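Side-chain contacts in transcriptional regulator (PDB 2GNP), which probably regulates transcription in Streptococcus pneumoniae through a putative sugar-binding domain with a Rossmann-like fold, though its ligand and target genes are not established: residues Glu18-Glu23 / Leu257-Glu262; Tyr87-Gly92 / Ala154-Gly159. One frame throughout, in Å; residues are numbered along the deposited sequence.

How the interactions relate
Both contacts lie within the putative sugar-binding domain, yet they sit in different layers of it. The centre of interaction 2 is about 5 Å from the centre of the chain, on the central, mostly parallel sheet, and its four touching residues are all buried and apolar. Interaction 1 is peripheral, its centre about 18 Å from that of the chain, where the N-terminal helix 5-20 meets the C-terminal helix 253-264; it mixes buried and exposed residues and brings a phenol and a lysine chain to the aliphatic groups. The two share no residue and do not touch, their nearest atoms being about 9 Å apart. Neither has a hydrogen bond between its segments.

Interaction 1 of 2, residues Glu18-Glu23 / Leu257-Glu262; sequences EKYSLE and LKVLEE
Leu260 reaches the end of helix 5-20 with a single methyl, CD2, which is met by both Lys19 and Tyr20. The closest approach is between Lys19 CD and Leu260 CD2, 3.7 Å, with Lys19 CE slightly farther off. From Tyr20 the phenol oxygen OH lies 3.8 Å from Leu260 CD2, and this methyl sits at the edge of the ring, near its plane. Val259 brings CG1 to the same oxygen, 4.0 Å from Tyr20 OH.

One face of the Tyr20 ring is occupied from within its own helix: Lys19 CG stands 3.9 Å above the plane of the Tyr20 ring, over its centre. Lys19 runs out extended, CG anti to the backbone N (chi1 -177°), and bends only at its last torsion, so its methylenes pass along the ring and on to the leucine methyl. Farther out, Tyr20 OH hydrogen-bonds Asp263 on helix 253-264, while Leu238 of helix 234-242 touches both Tyr20 and Val259. Leu260 also packs on Leu12, Tyr15 and Val16 of helix 5-20, and a PEG molecule, probably from crystallisation, lies near its side chain.

The contact thus joins the first and last helices of the chain by van der Waals packing of the lysine methylenes and the tyrosine's phenol end against Leu260 and Val259, while the bond to Asp263 satisfies the polar end of the buried tyrosine and probably fixes the direction of its hydroxyl.

Interaction 2 of 2, residues Tyr87-Gly92 / Ala154-Gly159; sequences YPLAGG and AVVGIG
Leu89 meets Ala154 and Val156 with one methyl, CD1, in the interior of a Rossmann-like domain whose central sheet is mixed, with strands 85-88, 60-63 and 153-160 running parallel. Strand 85-88 and strand 153-160 are not direct neighbours: strand 60-63 pairs with both and lies between them. The contact therefore passes across one face of the sheet, from the turn just after strand 85-88 to the second strand over, and no hydrogen bond links the two segments.

The tight part is small and made of methyl groups, with one backbone carbonyl oxygen at its margin. Ala154 and Val156, two residues apart on their strand, both offer methyls to the same leucine branch, with Ala154 CB 3.9 Å from Leu89 CD1. Val155, between them, contributes its carbonyl oxygen rather than its side chain, at 4.2 Å from Leu89 CD1. Leu89 has CG anti to its own carbonyl carbon (chi1 -65°), and the side chain extends toward the strand, crossing that of Val156 at about a right angle. Leu151 from a loop also packs against Leu89, whose backbone is hydrogen-bonded to Phe63 of the intervening strand and to Ile213.

Beyond this point the segments diverge. Residues 90-92 and 157-159 make no contact with each other; Gly92, Gly157 and Gly159 are partly exposed, while Ala90, Gly91 and Ile158 stay buried, as are all residues at the meeting point. Ile158 turns instead to Ser236 and Val240 of helix 234-242. The closest approach between the segments is that of two methyls, Leu89 CD1 and Val156 CG1, at 3.5 Å.

Interaction 1 of 2, residues Glu18-Glu23 / Leu257-Glu262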
ATOM      1  N   GLU A  18     -17.788  -8.712  -5.509  1.00 17.47           N
ATOM      2  CA  GLU A  18     -18.716  -9.506  -4.691  1.00 18.08           C
ATOM      3  C   GLU A  18     -17.967 -10.704  -4.043  1.00 17.83           C
ATOM      4  O   GLU A  18     -18.229 -11.059  -2.862  1.00 18.35           O
ATOM      5  CB  GLU A  18     -19.884  -9.943  -5.566  1.00 19.40           C
ATOM      6  CG  GLU A  18     -21.107 -10.420  -4.779  1.00 23.27           C
ATOM      7  CD  GLU A  18     -20.910 -11.827  -4.239  1.00 28.31           C
ATOM      8  OE1 GLU A  18     -21.516 -12.100  -3.171  1.00 27.81           O
ATOM      9  OE2 GLU A  18     -20.145 -12.644  -4.866  1.00 29.55           O
ATOM     10  N   LYS A  19     -17.010 -11.274  -4.759  1.00 17.09           N
ATOM     11  CA  LYS A  19     -16.291 -12.470  -4.263  1.00 16.98           C
ATOM     12  C   LYS A  19     -15.541 -12.156  -2.959  1.00 16.95           C
ATOM     13  O   LYS A  19     -15.550 -12.957  -2.020  1.00 17.48           O
ATOM     14  CB  LYS A  19     -15.377 -13.104  -5.323  1.00 18.17           C
ATOM     15  CG  LYS A  19     -14.667 -14.398  -4.868  1.00 17.69           C
ATOM     16  CD  LYS A  19     -13.803 -14.975  -5.966  1.00 17.20           C
ATOM     17  CE  LYS A  19     -13.165 -16.315  -5.636  1.00 22.60           C
ATOM     18  NZ  LYS A  19     -14.227 -17.403  -5.633  1.00 25.07           N
ATOM     19  N   TYR A  20     -14.863 -11.011  -2.938  1.00 16.97           N
ATOM     20  CA  TYR A  20     -14.002 -10.647  -1.809  1.00 16.58           C
ATOM     21  C   TYR A  20     -14.574  -9.580  -0.935  1.00 16.34           C
ATOM     22  O   TYR A  20     -13.952  -9.176   0.055  1.00 17.95           O
ATOM     23  CB  TYR A  20     -12.621 -10.231  -2.310  1.00 15.80           C
ATOM     24  CG  TYR A  20     -11.950 -11.351  -3.043  1.00 16.13           C
ATOM     25  CD1 TYR A  20     -11.838 -11.347  -4.441  1.00 17.23           C
ATOM     26  CD2 TYR A  20     -11.462 -12.457  -2.341  1.00 15.33           C
ATOM     27  CE1 TYR A  20     -11.224 -12.412  -5.129  1.00 17.01           C
ATOM     28  CE2 TYR A  20     -10.835 -13.504  -2.988  1.00 14.80           C
ATOM     29  CZ  TYR A  20     -10.710 -13.511  -4.393  1.00 17.04           C
ATOM     30  OH  TYR A  20     -10.122 -14.559  -5.112  1.00 15.63           O
ATOM     31  N   SER A  21     -15.773  -9.104  -1.269  1.00 17.59           N
ATOM     32  CA  SER A  21     -16.419  -8.032  -0.534  1.00 19.05           C
ATOM     33  C   SER A  21     -15.591  -6.747  -0.518  1.00 17.98           C
ATOM     34  O   SER A  21     -15.440  -6.024   0.495  1.00 17.62           O
ATOM     35  CB  SER A  21     -16.919  -8.485   0.837  1.00 22.79           C
ATOM     36  OG  SER A  21     -17.262  -7.369   1.649  1.00 30.96           O
ATOM     37  N   LEU A  22     -15.099  -6.478  -1.718  1.00 16.89           N
ATOM     38  CA  LEU A  22     -14.191  -5.362  -1.992  1.00 16.11           C
ATOM     39  C   LEU A  22     -15.090  -4.238  -2.507  1.00 16.39           C
ATOM     40  O   LEU A  22     -15.857  -4.433  -3.481  1.00 18.14           O
ATOM     41  CB  LEU A  22     -13.191  -5.817  -3.078  1.00 16.63           C
ATOM     42  CG  LEU A  22     -12.338  -4.706  -3.635  1.00 14.72           C
ATOM     43  CD1 LEU A  22     -11.301  -4.345  -2.546  1.00 17.54           C
ATOM     44  CD2 LEU A  22     -11.584  -5.139  -4.877  1.00 14.37           C
ATOM     45  N   GLU A  23     -15.027  -3.071  -1.899  1.00 16.90           N
ATOM     46  CA  GLU A  23     -15.886  -1.944  -2.260  1.00 18.66           C
ATOM     47  C   GLU A  23     -15.695  -1.353  -3.671  1.00 17.55           C
ATOM     48  O   GLU A  23     -16.672  -1.072  -4.358  1.00 17.41           O
ATOM     49  CB  GLU A  23     -15.783  -0.878  -1.158  1.00 18.81           C
ATOM     50  CG  GLU A  23     -16.546   0.365  -1.425  1.00 22.49           C
ATOM     51  CD  GLU A  23     -16.549   1.342  -0.211  1.00 25.63           C
ATOM     52  OE1 GLU A  23     -16.627   0.894   0.978  1.00 32.61           O
ATOM     53  OE2 GLU A  23     -16.485   2.566  -0.459  1.00 28.64           O
ATOM     54  N   LEU A 257      -6.729 -12.375 -12.847  1.00 16.99           N
ATOM     55  CA  LEU A 257      -7.030 -13.748 -13.277  1.00 18.89           C
ATOM     56  C   LEU A 257      -6.166 -14.772 -12.536  1.00 18.11           C
ATOM     57  O   LEU A 257      -6.637 -15.856 -12.218  1.00 18.58           O
ATOM     58  CB  LEU A 257      -6.780 -13.865 -14.762  1.00 19.37           C
ATOM     59  CG  LEU A 257      -7.831 -13.163 -15.612  1.00 22.41           C
ATOM     60  CD1 LEU A 257      -7.562 -13.597 -17.021  1.00 25.96           C
ATOM     61  CD2 LEU A 257      -9.286 -13.481 -15.250  1.00 27.18           C
ATOM     62  N   LYS A 258      -4.894 -14.428 -12.296  1.00 17.32           N
ATOM     63  CA  LYS A 258      -4.019 -15.324 -11.540  1.00 17.36           C
ATOM     64  C   LYS A 258      -4.439 -15.449 -10.045  1.00 18.40           C
ATOM     65  O   LYS A 258      -4.292 -16.514  -9.440  1.00 19.09           O
ATOM     66  CB  LYS A 258      -2.570 -14.906 -11.679  1.00 18.40           C
ATOM     67  CG  LYS A 258      -1.961 -15.307 -13.058  1.00 19.44           C
ATOM     68  CD  LYS A 258      -0.545 -14.841 -13.229  1.00 25.02           C
ATOM     69  CE  LYS A 258      -0.027 -15.098 -14.671  1.00 28.18           C
ATOM     70  NZ  LYS A 258      -0.568 -14.079 -15.619  1.00 35.04           N
ATOM     71  N   VAL A 259      -4.884 -14.342  -9.456  1.00 17.26           N
ATOM     72  CA  VAL A 259      -5.405 -14.312  -8.085  1.00 17.05           C
ATOM     73  C   VAL A 259      -6.577 -15.299  -7.998  1.00 18.64           C
ATOM     74  O   VAL A 259      -6.646 -16.112  -7.074  1.00 18.69           O
ATOM     75  CB  VAL A 259      -5.842 -12.878  -7.678  1.00 17.79           C
ATOM     76  CG1 VAL A 259      -6.745 -12.877  -6.423  1.00 18.54           C
ATOM     77  CG2 VAL A 259      -4.602 -12.009  -7.481  1.00 16.32           C
ATOM     78  N   LEU A 260      -7.481 -15.216  -8.967  1.00 18.24           N
ATOM     79  CA  LEU A 260      -8.655 -16.091  -8.998  1.00 20.40           C
ATOM     80  C   LEU A 260      -8.271 -17.573  -9.115  1.00 21.35           C
ATOM     81  O   LEU A 260      -8.788 -18.435  -8.363  1.00 21.41           O
ATOM     82  CB  LEU A 260      -9.592 -15.653 -10.113  1.00 20.51           C
ATOM     83  CG  LEU A 260     -10.359 -14.344  -9.838  1.00 21.41           C
ATOM     84  CD1 LEU A 260     -11.044 -13.890 -11.121  1.00 20.22           C
ATOM     85  CD2 LEU A 260     -11.358 -14.451  -8.684  1.00 19.89           C
ATOM     86  N   GLU A 261      -7.325 -17.836 -10.006  1.00 21.41           N
ATOM     87  CA  GLU A 261      -6.780 -19.158 -10.202  1.00 23.24           C
ATOM     88  C   GLU A 261      -6.148 -19.705  -8.916  1.00 23.41           C
ATOM     89  O   GLU A 261      -6.459 -20.836  -8.504  1.00 24.52           O
ATOM     90  CB  GLU A 261      -5.738 -19.156 -11.301  1.00 24.24           C
ATOM     91  CG  GLU A 261      -5.295 -20.605 -11.620  1.00 29.21           C
ATOM     92  CD  GLU A 261      -4.214 -20.677 -12.683  1.00 38.55           C
ATOM     93  OE1 GLU A 261      -3.053 -21.019 -12.339  1.00 40.14           O
ATOM     94  OE2 GLU A 261      -4.528 -20.382 -13.859  1.00 41.08           O
ATOM     95  N   GLU A 262      -5.273 -18.923  -8.299  1.00 22.09           N
ATOM     96  CA  GLU A 262      -4.694 -19.329  -7.020  1.00 22.30           C
ATOM     97  C   GLU A 262      -5.734 -19.565  -5.918  1.00 22.40           C
ATOM     98  O   GLU A 262      -5.635 -20.544  -5.125  1.00 22.93           O
ATOM     99  CB  GLU A 262      -3.648 -18.319  -6.565  1.00 22.04           C
ATOM    100  CG  GLU A 262      -2.863 -18.805  -5.389  1.00 22.52           C
ATOM    101  CD  GLU A 262      -1.569 -18.080  -5.246  1.00 26.01           C
ATOM    102  OE1 GLU A 262      -0.767 -18.080  -6.205  1.00 26.92           O
ATOM    103  OE2 GLU A 262      -1.355 -17.502  -4.166  1.00 26.61           O
TER

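Interaction 2 of 2, residues Tyr87-Gly92 / Ala154-Gly159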
ATOM      1  N   TYR A  87       0.029  12.445   5.623  1.00 10.63           N
ATOM      2  CA  TYR A  87       0.712  11.748   6.745  1.00 11.40           C
ATOM      3  C   TYR A  87       1.407  10.518   6.142  1.00 10.93           C
ATOM      4  O   TYR A  87       0.985  10.000   5.107  1.00 11.78           O
ATOM      5  CB  TYR A  87      -0.294  11.250   7.788  1.00 12.27           C
ATOM      6  CG  TYR A  87      -1.110  12.367   8.378  1.00 12.44           C
ATOM      7  CD1 TYR A  87      -2.308  12.709   7.770  1.00 11.23           C
ATOM      8  CD2 TYR A  87      -0.679  13.067   9.510  1.00 11.93           C
ATOM      9  CE1 TYR A  87      -3.101  13.778   8.280  1.00 14.56           C
ATOM     10  CE2 TYR A  87      -1.462  14.120  10.038  1.00 14.61           C
ATOM     11  CZ  TYR A  87      -2.660  14.452   9.376  1.00 14.02           C
ATOM     12  OH  TYR A  87      -3.423  15.498   9.875  1.00 19.16           O
ATOM     13  N   PRO A  88       2.492  10.048   6.804  1.00 11.47           N
ATOM     14  CA  PRO A  88       3.114   8.763   6.448  1.00 11.34           C
ATOM     15  C   PRO A  88       2.394   7.644   7.174  1.00 11.82           C
ATOM     16  O   PRO A  88       2.071   7.785   8.377  1.00 12.97           O
ATOM     17  CB  PRO A  88       4.568   8.906   6.996  1.00 11.65           C
ATOM     18  CG  PRO A  88       4.424   9.844   8.270  1.00 11.78           C
ATOM     19  CD  PRO A  88       3.191  10.792   7.848  1.00 10.68           C
ATOM     20  N   LEU A  89       2.143   6.552   6.458  1.00 11.73           N
ATOM     21  CA  LEU A  89       1.585   5.331   7.059  1.00 11.92           C
ATOM     22  C   LEU A  89       2.728   4.452   7.619  1.00 12.75           C
ATOM     23  O   LEU A  89       2.509   3.630   8.538  1.00 12.00           O
ATOM     24  CB  LEU A  89       0.793   4.519   6.064  1.00  9.82           C
ATOM     25  CG  LEU A  89      -0.479   5.262   5.564  1.00  9.59           C
ATOM     26  CD1 LEU A  89      -0.945   4.445   4.355  1.00 13.21           C
ATOM     27  CD2 LEU A  89      -1.543   5.352   6.697  1.00 12.65           C
ATOM     28  N   ALA A  90       3.892   4.594   7.041  1.00 12.70           N
ATOM     29  CA  ALA A  90       5.037   3.756   7.332  1.00 14.94           C
ATOM     30  C   ALA A  90       6.215   4.332   6.538  1.00 17.88           C
ATOM     31  O   ALA A  90       6.024   4.835   5.408  1.00 19.12           O
ATOM     32  CB  ALA A  90       4.747   2.306   6.891  1.00 14.18           C
ATOM     33  N   GLY A  91       7.400   4.216   7.121  1.00 18.48           N
ATOM     34  CA  GLY A  91       8.626   4.586   6.415  1.00 22.90           C
ATOM     35  C   GLY A  91       8.937   3.370   5.547  1.00 25.24           C
ATOM     36  O   GLY A  91       8.487   2.245   5.816  1.00 27.09           O
ATOM     37  N   GLY A  92       9.672   3.553   4.483  1.00 28.43           N
ATOM     38  CA  GLY A  92       9.985   2.349   3.741  1.00 28.67           C
ATOM     39  C   GLY A  92      11.269   1.793   4.290  1.00 29.95           C
ATOM     40  O   GLY A  92      11.770   2.259   5.307  1.00 30.31           O
ATOM     41  N   ALA A 154      -6.224   6.230   2.590  1.00 10.63           N
ATOM     42  CA  ALA A 154      -4.827   5.700   2.613  1.00 12.16           C
ATOM     43  C   ALA A 154      -4.512   5.345   1.171  1.00 11.12           C
ATOM     44  O   ALA A 154      -5.382   4.833   0.478  1.00 12.52           O
ATOM     45  CB  ALA A 154      -4.752   4.473   3.443  1.00 13.02           C
ATOM     46  N   VAL A 155      -3.264   5.552   0.768  1.00 10.33           N
ATOM     47  CA  VAL A 155      -2.758   5.176  -0.575  1.00 10.95           C
ATOM     48  C   VAL A 155      -1.553   4.312  -0.340  1.00 11.51           C
ATOM     49  O   VAL A 155      -0.597   4.801   0.217  1.00 10.39           O
ATOM     50  CB  VAL A 155      -2.405   6.409  -1.436  1.00 12.12           C
ATOM     51  CG1 VAL A 155      -2.191   6.005  -2.947  1.00 12.20           C
ATOM     52  CG2 VAL A 155      -3.597   7.453  -1.335  1.00 13.61           C
ATOM     53  N   VAL A 156      -1.592   3.068  -0.844  1.00 10.03           N
ATOM     54  CA  VAL A 156      -0.545   2.091  -0.486  1.00 10.25           C
ATOM     55  C   VAL A 156      -0.170   1.204  -1.709  1.00  9.59           C
ATOM     56  O   VAL A 156      -0.978   0.971  -2.629  1.00 11.19           O
ATOM     57  CB  VAL A 156      -1.002   1.161   0.671  1.00  9.75           C
ATOM     58  CG1 VAL A 156      -1.389   1.970   1.907  1.00 12.03           C
ATOM     59  CG2 VAL A 156      -2.134   0.188   0.221  1.00 11.40           C
ATOM     60  N   GLY A 157       1.074   0.782  -1.735  1.00 10.98           N
ATOM     61  CA  GLY A 157       1.486  -0.329  -2.612  1.00 12.42           C
ATOM     62  C   GLY A 157       1.392  -1.635  -1.797  1.00 12.90           C
ATOM     63  O   GLY A 157       1.098  -1.622  -0.586  1.00 14.33           O
ATOM     64  N   ILE A 158       1.657  -2.760  -2.455  1.00 12.32           N
ATOM     65  CA  ILE A 158       1.654  -4.085  -1.793  1.00 13.85           C
ATOM     66  C   ILE A 158       2.952  -4.737  -2.220  1.00 13.73           C
ATOM     67  O   ILE A 158       3.245  -4.827  -3.434  1.00 14.49           O
ATOM     68  CB  ILE A 158       0.440  -4.965  -2.229  1.00 13.47           C
ATOM     69  CG1 ILE A 158      -0.893  -4.354  -1.701  1.00 15.00           C
ATOM     70  CG2 ILE A 158       0.637  -6.441  -1.728  1.00 12.82           C
ATOM     71  CD1 ILE A 158      -2.181  -4.993  -2.345  1.00 14.12           C
ATOM     72  N   GLY A 159       3.739  -5.191  -1.234  1.00 13.43           N
ATOM     73  CA  GLY A 159       5.011  -5.877  -1.540  1.00 13.69           C
ATOM     74  C   GLY A 159       4.866  -7.397  -1.467  1.00 15.02           C
ATOM     75  O   GLY A 159       3.941  -7.922  -0.836  1.00 13.64           O
TER